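Local structure of transcription antitermination protein NusB (Thermotoga maritima, 1TZV) at residues A11-L16 against R82-L87; R48-G53 against A88-L93; F94-P99 against H134-K139. The protein probably binds the boxA antiterminator sequence of ribosomal RNA operons and takes part in transcription antitermination. All coordinates share one frame; numbering follows the deposited sequence. Where two conformers were deposited one is given.

Contact 1: A11-L16 against R82-L87; sequences AVFKAL and RNVLRL
L16 and N83 mark the near point of helices 11-16 and 82-87, with 6.3 Å between the CA of L16 and the CA of N83. The segment axes come within 9.7 Å and run at 132°, so the helices are more antiparallel than parallel but diverge quickly. Both keep regular helical bonding, and the contact is mostly apolar, with the N83 side chain set among the hydrocarbon groups. L16 lies across N83, its CB 3.9 Å from CB of N83, while its CD1 branch reaches over the backbone carbonyl of N83 toward CB of L87. F13 packs beside it: chi1 of 174° sets CG anti to the backbone N, and CE1 of the ring sits 3.7 Å from CG2 of V84 and 4.0 Å from CB of N83. In the all-helical NusB fold this is where helix 5-19 meets the long helix 79-94 close to the centre of the molecule, and every residue that touches is buried. L87, modelled in two conformers, straddles successive residues of the partner helix in the one given here: CD1 approaches CG1 of V12 at 3.7 Å, and CD2 approaches CB of F13 at 3.8 Å. Other helices close the surroundings. V12 and L87 both lean on Y50 of helix 41-56, and I110 of helix 100-114 packs against F13 and V84. At the periphery, R82 and R86 form salt bridges with E20 and D62, respectively.

Contact 2: R48-G53 against A88-L93; sequences RRYIRG and ATYELL
Y50 meets Y90 and E91 where helix 41-56 packs against the second half of helix 79-94, a steep helix-helix crossing inside the all-helical NusB fold. The short segment axes approach to 10.4 Å at 105°. Y90 is wedged between the two helices. Its CE2 stands 3.6 Å above one face of the Y50 ring, displaced toward the rim, and the two ring planes are inclined at 58°, neither stacked nor edge-to-face. The backbone O of Y50 lies over the centre of the Y90 ring. On the G53 side, CE1 of Y90 comes within 3.6 Å of G53 CA; glycine leaves room for the ring, since a CB there would point into it and clash. The polar part of the contact pairs Y50 with E91. E91 has CG anti to the backbone N (chi1 -170°), and the chain is extended beyond it, which brings OE2 to the edge of the Y50 ring, where Y50 OH donates a 2.6 Å hydrogen bond to E91 OE2 from the anti side, tilted out of the carboxylate plane. An alanine in place of Y50 would probably open a gap against Y90 and leave E91 OE2 without its phenol donor. The E91 carboxylate is gripped further by R9, through a salt bridge to OE2, and by T103 at OE1. The Y90 hydroxyl passes near R49 and bonds to E95, whose carboxylate also forms a salt bridge with R49.

Contact 3: F94-P99 against H134-K139; sequences FEKDIP and HAPKEK
K139 donates from NZ to the backbone O of E95, a 2.8 Å hydrogen bond that joins the C-terminal tail to the loop after helix 79-94. The ammonium lies above the carbonyl plane, 47° out of it. A water accepts a second bond from K139 NZ, at 2.7 Å, and itself donates to I98 O, also at 2.7 Å, so the lysine holds the loop at two carbonyls, one of them indirectly. NZ bonds in addition to L92 O, in the last turn of helix 79-94; it thus has three acceptors, which would probably stabilise its charge. Beyond CG the chain is extended, and CE passes 3.1 Å from I98 O. The carbonyls of E95 and I98 belong to the first and last residues of a type II beta turn, with K96 and D97 at its corners; it links helix 79-94 to helix 100-114, and P99 is the N-cap residue of the latter. On the other side, the tail folds into a short 3-10 turn at 137-139, in which K139 N bonds to P136 O at 2.8 Å. K96 reaches across from the turn to this tail. In the conformer given, K96 NZ is placed to form a salt bridge with E138 OE1, met from above the carboxylate plane, but NZ also lies too close to the P136 ring, so its position, and with it the strength of this pair, is doubtful. Further back, the E95 side chain leaves the backbone away from the tail, and its carboxylate is held by Y90 and R49.

Overall arrangement
From the N terminus, contact 1 opens on helix 5-19 and closes only at 82-87, spanning 65 intervening residues. Contact 2 opens within that span on helix 41-56 and closes on the next stretch of helix 79-94, at 88-93, so the two cross. Their centres are about 9 Å apart, and they touch where Y50 packs on V12 and L87. Helix 79-94 thereby receives helix 5-19 and helix 41-56 on successive stretches. Contact 3 follows in series: it opens at the end of the same helix and closes after helices 100-114 and 117-134, tying the C-terminal tail back. It joins contact 2 through E95 with Y90 and K139 with L92, but does not touch contact 1.

Contact 1: A11-L16 against R82-L87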
loop_
_atom_site.group_PDB
_atom_site.type_symbol
_atom_site.label_atom_id
_atom_site.label_comp_id
_atom_site.label_asym_id
_atom_site.label_seq_id
_atom_site.Cartn_x
_atom_site.Cartn_y
_atom_site.Cartn_z
ATOM N N ALA A 11 6.677 -1.717 6.604
ATOM C CA ALA A 11 7.684 -0.642 6.600
ATOM C C ALA A 11 7.318 0.378 5.514
ATOM O O ALA A 11 7.476 1.590 5.703
ATOM C CB ALA A 11 9.091 -1.214 6.340
ATOM N N VAL A 12 6.853 -0.120 4.366
ATOM C CA VAL A 12 6.426 0.748 3.272
ATOM C C VAL A 12 5.247 1.601 3.769
ATOM O O VAL A 12 5.225 2.825 3.588
ATOM C CB VAL A 12 6.006 -0.099 2.033
ATOM C CG1 VAL A 12 5.431 0.800 0.978
ATOM C CG2 VAL A 12 7.208 -0.856 1.479
ATOM N N PHE A 13 4.284 0.946 4.413
ATOM C CA PHE A 13 3.138 1.668 4.940
ATOM C C PHE A 13 3.579 2.719 5.954
ATOM O O PHE A 13 3.101 3.847 5.900
ATOM C CB PHE A 13 2.137 0.723 5.593
ATOM C CG PHE A 13 1.021 1.452 6.276
ATOM C CD1 PHE A 13 0.004 2.031 5.531
ATOM C CD2 PHE A 13 1.058 1.667 7.639
ATOM C CE1 PHE A 13 -0.964 2.837 6.150
ATOM C CE2 PHE A 13 0.100 2.467 8.270
ATOM C CZ PHE A 13 -0.910 3.052 7.519
ATOM N N LYS A 14 4.475 2.365 6.871
ATOM C CA LYS A 14 4.932 3.339 7.856
ATOM C C LYS A 14 5.590 4.549 7.212
ATOM O O LYS A 14 5.409 5.674 7.687
ATOM C CB LYS A 14 5.882 2.678 8.854
ATOM C CG LYS A 14 5.200 1.648 9.741
ATOM C CD LYS A 14 6.159 1.060 10.768
ATOM C CE LYS A 14 7.293 0.304 10.098
ATOM N NZ LYS A 14 8.306 -0.166 11.076
ATOM N N ALA A 15 6.338 4.349 6.131
ATOM C CA ALA A 15 6.970 5.483 5.455
ATOM C C ALA A 15 5.880 6.388 4.865
ATOM O O ALA A 15 5.950 7.610 4.985
ATOM C CB ALA A 15 7.939 4.993 4.362
ATOM N N LEU A 16 4.858 5.792 4.239
ATOM C CA LEU A 16 3.752 6.565 3.672
ATOM C C LEU A 16 3.016 7.331 4.775
ATOM O O LEU A 16 2.698 8.502 4.603
ATOM C CB LEU A 16 2.749 5.647 2.950
ATOM C CG LEU A 16 3.298 4.949 1.713
ATOM C CD1 LEU A 16 2.306 3.892 1.270
ATOM C CD2 LEU A 16 3.528 5.943 0.605
ATOM N N ARG A 82 -6.160 6.010 3.155
ATOM C CA ARG A 82 -5.627 6.532 1.906
ATOM C C ARG A 82 -4.333 5.813 1.520
ATOM O O ARG A 82 -4.142 5.383 0.361
ATOM C CB ARG A 82 -5.354 8.048 2.055
ATOM C CG ARG A 82 -4.489 8.661 0.937
ATOM C CD ARG A 82 -4.498 10.201 0.942
ATOM N NE ARG A 82 -4.079 10.754 2.225
ATOM C CZ ARG A 82 -4.917 11.182 3.161
ATOM N NH1 ARG A 82 -4.428 11.640 4.298
ATOM N NH2 ARG A 82 -6.229 11.196 2.949
ATOM N N ASN A 83 -3.440 5.642 2.484
ATOM C CA ASN A 83 -2.168 5.011 2.166
ATOM C C ASN A 83 -2.236 3.493 2.036
ATOM O O ASN A 83 -1.458 2.912 1.264
ATOM C CB ASN A 83 -1.113 5.532 3.132
ATOM C CG ASN A 83 -0.824 6.996 2.882
ATOM O OD1 ASN A 83 -1.210 7.889 3.677
ATOM N ND2 ASN A 83 -0.236 7.277 1.765
ATOM N N VAL A 84 -3.160 2.850 2.733
ATOM C CA VAL A 84 -3.339 1.414 2.532
ATOM C C VAL A 84 -3.853 1.245 1.084
ATOM O O VAL A 84 -3.399 0.339 0.368
ATOM C CB VAL A 84 -4.373 0.818 3.513
ATOM C CG1 VAL A 84 -4.836 -0.588 3.029
ATOM C CG2 VAL A 84 -3.742 0.698 4.884
ATOM N N LEU A 85 -4.773 2.084 0.632
ATOM C CA LEU A 85 -5.275 1.955 -0.735
ATOM C C LEU A 85 -4.170 2.209 -1.752
ATOM O O LEU A 85 -4.058 1.493 -2.756
ATOM C CB LEU A 85 -6.472 2.889 -0.961
ATOM C CG LEU A 85 -7.747 2.455 -0.222
ATOM C CD1 LEU A 85 -8.817 3.544 -0.381
ATOM C CD2 LEU A 85 -8.277 1.117 -0.767
ATOM N N ARG A 86 -3.322 3.202 -1.520
ATOM C CA ARG A 86 -2.212 3.475 -2.439
ATOM C C ARG A 86 -1.258 2.280 -2.509
ATOM O O ARG A 86 -0.870 1.832 -3.601
ATOM C CB ARG A 86 -1.408 4.704 -1.991
ATOM C CG ARG A 86 -2.099 6.012 -2.238
ATOM C CD ARG A 86 -1.415 7.096 -1.442
ATOM N NE ARG A 86 -1.766 8.414 -1.970
ATOM C CZ ARG A 86 -1.511 9.560 -1.341
ATOM N NH1 ARG A 86 -1.827 10.712 -1.918
ATOM N NH2 ARG A 86 -0.990 9.543 -0.118
ATOM N N LEU A 87 -0.874 1.768 -1.350
ATOM C CA LEU A 87 0.049 0.640 -1.254
ATOM C C LEU A 87 -0.500 -0.617 -1.934
ATOM O O LEU A 87 0.196 -1.286 -2.723
ATOM C CB LEU A 87 0.354 0.367 0.229
ATOM C CG LEU A 87 1.185 -0.861 0.621
ATOM C CD1 LEU A 87 2.419 -0.989 -0.252
ATOM C CD2 LEU A 87 1.583 -0.730 2.086
#

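Contact 2: R48-G53 against A88-L93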
loop_
_atom_site.group_PDB
_atom_site.type_symbol
_atom_site.label_atom_id
_atom_site.label_comp_id
_atom_site.label_asym_id
_atom_site.label_seq_id
_atom_site.Cartn_x
_atom_site.Cartn_y
_atom_site.Cartn_z
ATOM N N ARG A 48 12.255 -0.610 -0.720
ATOM C CA ARG A 48 12.734 0.505 -1.539
ATOM C C ARG A 48 12.052 0.528 -2.924
ATOM O O ARG A 48 11.683 1.600 -3.425
ATOM C CB ARG A 48 14.272 0.434 -1.690
ATOM C CG ARG A 48 14.989 0.753 -0.401
ATOM C CD ARG A 48 16.485 0.402 -0.454
ATOM N NE ARG A 48 17.100 0.729 0.824
ATOM C CZ ARG A 48 18.101 0.046 1.378
ATOM N NH1 ARG A 48 18.582 0.421 2.553
ATOM N NH2 ARG A 48 18.607 -1.002 0.752
ATOM N N ARG A 49 11.894 -0.638 -3.549
ATOM C CA ARG A 49 11.247 -0.712 -4.852
ATOM C C ARG A 49 9.782 -0.236 -4.723
ATOM O O ARG A 49 9.277 0.525 -5.564
ATOM C CB ARG A 49 11.293 -2.148 -5.404
ATOM C CG ARG A 49 10.649 -2.276 -6.767
ATOM C CD ARG A 49 10.665 -3.713 -7.323
ATOM N NE ARG A 49 9.842 -4.629 -6.534
ATOM C CZ ARG A 49 10.327 -5.479 -5.637
ATOM N NH1 ARG A 49 9.506 -6.264 -4.956
ATOM N NH2 ARG A 49 11.635 -5.569 -5.432
ATOM N N TYR A 50 9.101 -0.713 -3.681
ATOM C CA TYR A 50 7.712 -0.299 -3.429
ATOM C C TYR A 50 7.590 1.224 -3.282
ATOM O O TYR A 50 6.766 1.864 -3.942
ATOM C CB TYR A 50 7.166 -0.940 -2.133
ATOM C CG TYR A 50 6.492 -2.297 -2.270
ATOM C CD1 TYR A 50 7.205 -3.413 -2.731
ATOM C CD2 TYR A 50 5.154 -2.477 -1.892
ATOM C CE1 TYR A 50 6.600 -4.672 -2.795
ATOM C CE2 TYR A 50 4.546 -3.734 -1.963
ATOM C CZ TYR A 50 5.274 -4.819 -2.403
ATOM O OH TYR A 50 4.684 -6.061 -2.392
ATOM N N ILE A 51 8.403 1.793 -2.401
ATOM C CA ILE A 51 8.335 3.235 -2.168
ATOM C C ILE A 51 8.653 4.019 -3.435
ATOM O O ILE A 51 7.970 4.988 -3.756
ATOM C CB ILE A 51 9.246 3.626 -0.985
ATOM C CG1 ILE A 51 8.544 3.251 0.331
ATOM C CG2 ILE A 51 9.593 5.120 -1.027
ATOM C CD1 ILE A 51 7.201 3.990 0.587
ATOM N N ARG A 52 9.661 3.596 -4.194
ATOM C CA ARG A 52 9.967 4.326 -5.422
ATOM C C ARG A 52 8.850 4.158 -6.442
ATOM O O ARG A 52 8.522 5.104 -7.163
ATOM C CB ARG A 52 11.312 3.881 -5.990
ATOM C CG ARG A 52 12.456 4.464 -5.172
ATOM C CD ARG A 52 13.826 4.050 -5.665
ATOM N NE ARG A 52 14.169 4.604 -6.974
ATOM C CZ ARG A 52 15.356 4.415 -7.552
ATOM N NH1 ARG A 52 16.271 3.697 -6.921
ATOM N NH2 ARG A 52 15.616 4.930 -8.744
ATOM N N GLY A 53 8.249 2.967 -6.477
ATOM C CA GLY A 53 7.158 2.704 -7.399
ATOM C C GLY A 53 5.913 3.513 -7.085
ATOM O O GLY A 53 5.221 3.996 -7.978
ATOM N N ALA A 88 -1.746 -0.950 -1.632
ATOM C CA ALA A 88 -2.385 -2.125 -2.221
ATOM C C ALA A 88 -2.583 -1.976 -3.728
ATOM O O ALA A 88 -2.429 -2.969 -4.461
ATOM C CB ALA A 88 -3.746 -2.395 -1.543
ATOM N N THR A 89 -2.944 -0.787 -4.209
ATOM C CA THR A 89 -3.147 -0.576 -5.648
ATOM C C THR A 89 -1.802 -0.730 -6.358
ATOM O O THR A 89 -1.715 -1.384 -7.412
ATOM C CB THR A 89 -3.790 0.802 -5.900
ATOM O OG1 THR A 89 -5.080 0.808 -5.282
ATOM C CG2 THR A 89 -3.997 1.072 -7.410
ATOM N N TYR A 90 -0.741 -0.174 -5.786
ATOM C CA TYR A 90 0.583 -0.321 -6.354
ATOM C C TYR A 90 0.924 -1.808 -6.446
ATOM O O TYR A 90 1.378 -2.300 -7.485
ATOM C CB TYR A 90 1.629 0.372 -5.467
ATOM C CG TYR A 90 3.032 -0.077 -5.814
ATOM C CD1 TYR A 90 3.677 0.398 -6.974
ATOM C CD2 TYR A 90 3.650 -1.096 -5.090
ATOM C CE1 TYR A 90 4.890 -0.154 -7.397
ATOM C CE2 TYR A 90 4.865 -1.656 -5.510
ATOM C CZ TYR A 90 5.463 -1.177 -6.664
ATOM O OH TYR A 90 6.626 -1.767 -7.122
ATOM N N GLU A 91 0.724 -2.539 -5.356
ATOM C CA GLU A 91 1.059 -3.949 -5.334
ATOM C C GLU A 91 0.233 -4.738 -6.355
ATOM O O GLU A 91 0.776 -5.593 -7.082
ATOM C CB GLU A 91 0.871 -4.506 -3.916
ATOM C CG GLU A 91 1.417 -5.899 -3.755
ATOM C CD GLU A 91 1.326 -6.365 -2.320
ATOM O OE1 GLU A 91 0.302 -6.989 -1.965
ATOM O OE2 GLU A 91 2.255 -6.100 -1.547
ATOM N N LEU A 92 -1.058 -4.463 -6.413
ATOM C CA LEU A 92 -1.962 -5.108 -7.372
ATOM C C LEU A 92 -1.474 -4.920 -8.822
ATOM O O LEU A 92 -1.389 -5.880 -9.614
ATOM C CB LEU A 92 -3.339 -4.467 -7.263
ATOM C CG LEU A 92 -4.679 -5.142 -7.034
ATOM C CD1 LEU A 92 -5.417 -4.434 -5.899
ATOM C CD2 LEU A 92 -5.494 -5.047 -8.310
ATOM N N LEU A 93 -1.149 -3.686 -9.180
ATOM C CA LEU A 93 -0.745 -3.379 -10.546
ATOM C C LEU A 93 0.667 -3.744 -10.944
ATOM O O LEU A 93 0.895 -4.186 -12.080
ATOM C CB LEU A 93 -0.907 -1.880 -10.803
ATOM C CG LEU A 93 -2.299 -1.275 -10.714
ATOM C CD1 LEU A 93 -2.176 0.246 -10.754
ATOM C CD2 LEU A 93 -3.150 -1.802 -11.863
#

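Contact 3: F94-P99 against H134-K139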
loop_
_atom_site.group_PDB
_atom_site.type_symbol
_atom_site.label_atom_id
_atom_site.label_comp_id
_atom_site.label_asym_id
_atom_site.label_seq_id
_atom_site.Cartn_x
_atom_site.Cartn_y
_atom_site.Cartn_z
ATOM N N PHE A 94 1.610 -3.587 -10.024
ATOM C CA PHE A 94 3.022 -3.733 -10.345
ATOM C C PHE A 94 3.835 -4.872 -9.800
ATOM O O PHE A 94 4.918 -5.165 -10.323
ATOM C CB PHE A 94 3.723 -2.423 -9.974
ATOM C CG PHE A 94 3.203 -1.234 -10.723
ATOM C CD1 PHE A 94 3.558 -1.036 -12.050
ATOM C CD2 PHE A 94 2.327 -0.333 -10.125
ATOM C CE1 PHE A 94 3.050 0.047 -12.771
ATOM C CE2 PHE A 94 1.813 0.751 -10.835
ATOM C CZ PHE A 94 2.173 0.939 -12.165
ATOM N N GLU A 95 3.362 -5.499 -8.740
ATOM C CA GLU A 95 4.112 -6.587 -8.166
ATOM C C GLU A 95 3.487 -7.873 -8.671
ATOM O O GLU A 95 2.542 -8.403 -8.096
ATOM C CB GLU A 95 4.097 -6.475 -6.638
ATOM C CG GLU A 95 4.840 -5.216 -6.166
ATOM C CD GLU A 95 6.347 -5.300 -6.384
ATOM O OE1 GLU A 95 7.011 -4.262 -6.537
ATOM O OE2 GLU A 95 6.879 -6.430 -6.384
ATOM N N LYS A 96 4.008 -8.354 -9.793
ATOM C CA LYS A 96 3.517 -9.589 -10.361
ATOM C C LYS A 96 4.101 -10.684 -9.497
ATOM O O LYS A 96 5.239 -10.572 -9.054
ATOM C CB LYS A 96 3.993 -9.750 -11.808
ATOM C CG LYS A 96 3.485 -8.677 -12.774
ATOM C CD LYS A 96 1.979 -8.427 -12.642
ATOM C CE LYS A 96 1.219 -9.710 -12.333
ATOM N NZ LYS A 96 -0.041 -9.882 -13.091
ATOM N N ASP A 97 3.309 -11.723 -9.256
ATOM C CA ASP A 97 3.705 -12.881 -8.436
ATOM C C ASP A 97 2.900 -12.910 -7.140
ATOM O O ASP A 97 2.831 -13.940 -6.476
ATOM C CB ASP A 97 5.199 -12.896 -8.082
ATOM C CG ASP A 97 5.501 -12.166 -6.786
ATOM O OD1 ASP A 97 5.434 -12.807 -5.714
ATOM O OD2 ASP A 97 5.788 -10.951 -6.833
ATOM N N ILE A 98 2.295 -11.778 -6.787
ATOM C CA ILE A 98 1.487 -11.702 -5.570
ATOM C C ILE A 98 0.023 -11.886 -5.940
ATOM O O ILE A 98 -0.540 -11.091 -6.689
ATOM C CB ILE A 98 1.643 -10.335 -4.856
ATOM C CG1 ILE A 98 3.122 -10.040 -4.594
ATOM C CG2 ILE A 98 0.869 -10.345 -3.534
ATOM C CD1 ILE A 98 3.814 -11.054 -3.703
ATOM N N PRO A 99 -0.610 -12.958 -5.440
ATOM C CA PRO A 99 -2.019 -13.177 -5.761
ATOM C C PRO A 99 -2.891 -12.029 -5.277
ATOM O O PRO A 99 -2.622 -11.408 -4.223
ATOM C CB PRO A 99 -2.345 -14.503 -5.065
ATOM C CG PRO A 99 -1.310 -14.616 -4.000
ATOM C CD PRO A 99 -0.068 -14.055 -4.619
ATOM N N HIS A 134 -8.886 -4.316 -12.741
ATOM C CA HIS A 134 -7.500 -3.973 -13.042
ATOM C C HIS A 134 -6.410 -4.946 -12.716
ATOM O O HIS A 134 -5.238 -4.667 -12.981
ATOM C CB HIS A 134 -7.177 -2.629 -12.395
ATOM C CG HIS A 134 -7.962 -1.511 -12.983
ATOM N ND1 HIS A 134 -9.157 -1.072 -12.454
ATOM C CD2 HIS A 134 -7.770 -0.799 -14.119
ATOM C CE1 HIS A 134 -9.668 -0.140 -13.241
ATOM N NE2 HIS A 134 -8.847 0.042 -14.258
ATOM N N ALA A 135 -6.753 -6.086 -12.141
ATOM C CA ALA A 135 -5.730 -7.066 -11.856
ATOM C C ALA A 135 -5.088 -7.471 -13.182
ATOM O O ALA A 135 -5.787 -7.773 -14.167
ATOM C CB ALA A 135 -6.340 -8.276 -11.182
ATOM N N PRO A 136 -3.757 -7.471 -13.237
ATOM C CA PRO A 136 -3.102 -7.859 -14.490
ATOM C C PRO A 136 -3.357 -9.335 -14.778
ATOM O O PRO A 136 -3.493 -10.164 -13.857
ATOM C CB PRO A 136 -1.625 -7.534 -14.232
ATOM C CG PRO A 136 -1.507 -7.633 -12.723
ATOM C CD PRO A 136 -2.779 -7.029 -12.228
ATOM N N LYS A 137 -3.422 -9.664 -16.067
ATOM C CA LYS A 137 -3.698 -11.035 -16.471
ATOM C C LYS A 137 -2.774 -12.106 -15.889
ATOM O O LYS A 137 -3.170 -13.253 -15.735
ATOM C CB LYS A 137 -3.738 -11.130 -18.002
ATOM C CG LYS A 137 -2.465 -10.710 -18.691
ATOM C CD LYS A 137 -2.668 -10.653 -20.201
ATOM C CE LYS A 137 -1.378 -10.267 -20.885
ATOM N NZ LYS A 137 -1.571 -10.091 -22.356
ATOM N N GLU A 138 -1.548 -11.744 -15.531
ATOM C CA GLU A 138 -0.651 -12.723 -14.937
ATOM C C GLU A 138 -1.213 -13.223 -13.596
ATOM O O GLU A 138 -0.770 -14.242 -13.077
ATOM C CB GLU A 138 0.741 -12.118 -14.716
ATOM C CG GLU A 138 1.310 -11.404 -15.933
ATOM C CD GLU A 138 0.728 -10.015 -16.121
ATOM O OE1 GLU A 138 1.030 -9.130 -15.298
ATOM O OE2 GLU A 138 -0.035 -9.804 -17.086
ATOM N N LYS A 139 -2.187 -12.507 -13.035
ATOM C CA LYS A 139 -2.784 -12.913 -11.758
ATOM C C LYS A 139 -4.139 -13.607 -11.883
ATOM O O LYS A 139 -4.796 -13.881 -10.875
ATOM C CB LYS A 139 -2.912 -11.691 -10.824
ATOM C CG LYS A 139 -1.567 -11.137 -10.433
ATOM C CD LYS A 139 -1.662 -9.913 -9.499
ATOM C CE LYS A 139 -0.280 -9.361 -9.273
ATOM N NZ LYS A 139 -0.285 -8.156 -8.359
HETATM O O HOH W 1 -1.743 -8.739 -6.218
#